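Long-range contact in kinectin 1 (Kinesin receptor) (PDB 4MU6), which is of unknown function but is a Legionella pneumophila effector, probably membrane-anchored, represented here by its N-terminal coiled-coil domain: residues S113-E118 / I171-L176. Sequence-based numbering, arbitrary orientation.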
# COMPACT_ATOMS: atom_id res chain seq x y z
N SER A 113 25.55 -47.66 -27.59
CA SER A 113 26.59 -48.68 -27.70
C SER A 113 25.99 -50.05 -28.03
O SER A 113 26.44 -50.72 -28.95
CB SER A 113 27.39 -48.75 -26.40
OG SER A 113 28.02 -50.01 -26.25
N GLU A 114 24.96 -50.43 -27.29
CA GLU A 114 24.20 -51.66 -27.52
C GLU A 114 23.64 -51.77 -28.94
O GLU A 114 23.83 -52.78 -29.62
CB GLU A 114 23.04 -51.77 -26.51
CG GLU A 114 23.43 -52.15 -25.09
CD GLU A 114 22.25 -52.10 -24.12
OE1 GLU A 114 21.28 -51.35 -24.40
OE2 GLU A 114 22.28 -52.80 -23.08
N GLN A 115 22.95 -50.72 -29.38
CA GLN A 115 22.37 -50.71 -30.71
C GLN A 115 23.46 -50.81 -31.77
O GLN A 115 23.30 -51.51 -32.79
CB GLN A 115 21.57 -49.42 -30.95
CG GLN A 115 20.32 -49.27 -30.07
CD GLN A 115 19.33 -50.41 -30.23
OE1 GLN A 115 19.02 -50.84 -31.34
NE2 GLN A 115 18.83 -50.92 -29.10
N GLN A 116 24.56 -50.11 -31.55
CA GLN A 116 25.64 -50.07 -32.53
C GLN A 116 26.34 -51.41 -32.67
O GLN A 116 26.71 -51.82 -33.77
CB GLN A 116 26.64 -48.97 -32.17
CG GLN A 116 26.20 -47.62 -32.70
CD GLN A 116 27.04 -46.50 -32.18
OE1 GLN A 116 27.80 -46.67 -31.23
NE2 GLN A 116 26.91 -45.32 -32.79
N THR A 117 26.48 -52.10 -31.55
CA THR A 117 27.03 -53.44 -31.53
C THR A 117 26.14 -54.39 -32.32
O THR A 117 26.62 -55.13 -33.17
CB THR A 117 27.16 -53.93 -30.08
OG1 THR A 117 28.21 -53.19 -29.45
CG2 THR A 117 27.45 -55.41 -30.03
N GLU A 118 24.85 -54.35 -32.04
CA GLU A 118 23.91 -55.15 -32.82
C GLU A 118 23.93 -54.73 -34.30
O GLU A 118 23.81 -55.57 -35.19
CB GLU A 118 22.49 -55.04 -32.26
CG GLU A 118 22.34 -55.52 -30.81
CD GLU A 118 22.27 -57.04 -30.68
OE1 GLU A 118 22.64 -57.76 -31.65
OE2 GLU A 118 21.84 -57.52 -29.61
N ILE A 171 17.36 -46.18 -37.20
CA ILE A 171 16.32 -45.26 -36.74
C ILE A 171 16.36 -45.19 -35.21
O ILE A 171 16.19 -44.12 -34.62
CB ILE A 171 14.91 -45.69 -37.24
CG1 ILE A 171 14.79 -45.43 -38.75
CG2 ILE A 171 13.82 -44.93 -36.49
CD1 ILE A 171 13.55 -46.06 -39.43
N LYS A 172 16.59 -46.34 -34.58
CA LYS A 172 16.62 -46.37 -33.12
C LYS A 172 17.78 -45.52 -32.61
O LYS A 172 17.62 -44.75 -31.66
CB LYS A 172 16.72 -47.81 -32.60
CG LYS A 172 16.85 -47.93 -31.08
CD LYS A 172 15.73 -47.18 -30.34
CE LYS A 172 15.81 -47.45 -28.84
NZ LYS A 172 14.79 -46.72 -28.04
N ILE A 173 18.92 -45.62 -33.27
CA ILE A 173 20.10 -44.87 -32.87
C ILE A 173 19.89 -43.37 -33.09
O ILE A 173 20.27 -42.55 -32.26
CB ILE A 173 21.35 -45.37 -33.62
CG1 ILE A 173 21.74 -46.75 -33.09
CG2 ILE A 173 22.49 -44.39 -33.51
CD1 ILE A 173 22.69 -47.53 -33.99
N GLN A 174 19.26 -43.02 -34.21
CA GLN A 174 18.92 -41.63 -34.48
C GLN A 174 18.01 -41.09 -33.39
O GLN A 174 18.17 -39.95 -32.95
CB GLN A 174 18.27 -41.46 -35.85
CG GLN A 174 19.24 -41.05 -36.94
CD GLN A 174 18.76 -41.43 -38.34
OE1 GLN A 174 17.56 -41.60 -38.58
NE2 GLN A 174 19.70 -41.59 -39.28
N SER A 175 17.08 -41.92 -32.94
CA SER A 175 16.08 -41.48 -31.97
C SER A 175 16.72 -41.26 -30.61
O SER A 175 16.36 -40.32 -29.90
CB SER A 175 14.96 -42.52 -31.85
OG SER A 175 15.40 -43.66 -31.14
N LEU A 176 17.68 -42.11 -30.25
CA LEU A 176 18.43 -41.97 -29.02
C LEU A 176 19.20 -40.66 -28.99
O LEU A 176 19.21 -39.96 -27.98
CB LEU A 176 19.37 -43.16 -28.82
CG LEU A 176 18.63 -44.45 -28.46
CD1 LEU A 176 19.51 -45.69 -28.73
CD2 LEU A 176 18.18 -44.40 -27.01
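The carbonyl oxygen of Lys-172 has two donors: Leu-176 N in the regular helical pattern, and Ser-175 OG, modelled 2.5 Å from Lys-172 O, shorter than expected and of doubtful exact length. Both reach it from the same face of the carbonyl plane. Across the interface, the side chains of Lys-172 and Leu-176 receive Gln-115, whose CB also presses on Ile-173 CG1 at a tight 3.4 Å. A bend at chi2 (-58°) turns the glutamine amide so that its flat face lies over Lys-172 CG, 3.6 Å from Gln-115 CD. Arg-169 donates a hydrogen bond to Gln-115 OE1, which helps to hold the amide in this orientation. Arg-169, Lys-172, Ile-173 and Leu-176 surround Gln-115 in an arrangement consistent with knobs-into-holes packing of an antiparallel helix pair, as expected in a coiled-coil domain. Helices 108-127 and 158-217 run side by side here, their local axes 9.8 Å apart and 161° from one direction to the other, near the far end of an elongated helical domain. Leu-176 closes one side of the hole, its CD1 lying 3.9 Å from Gln-115 CG. Beside Gln-115, Gln-116 CG meets Ile-173 CD1 at 3.7 Å, the two side chains crossing at about a right angle. Buried Ile-173 reaches Leu-119 as well, whereas the Lys-172 chain, bent at chi2, carries its ammonium away from helix 108-127.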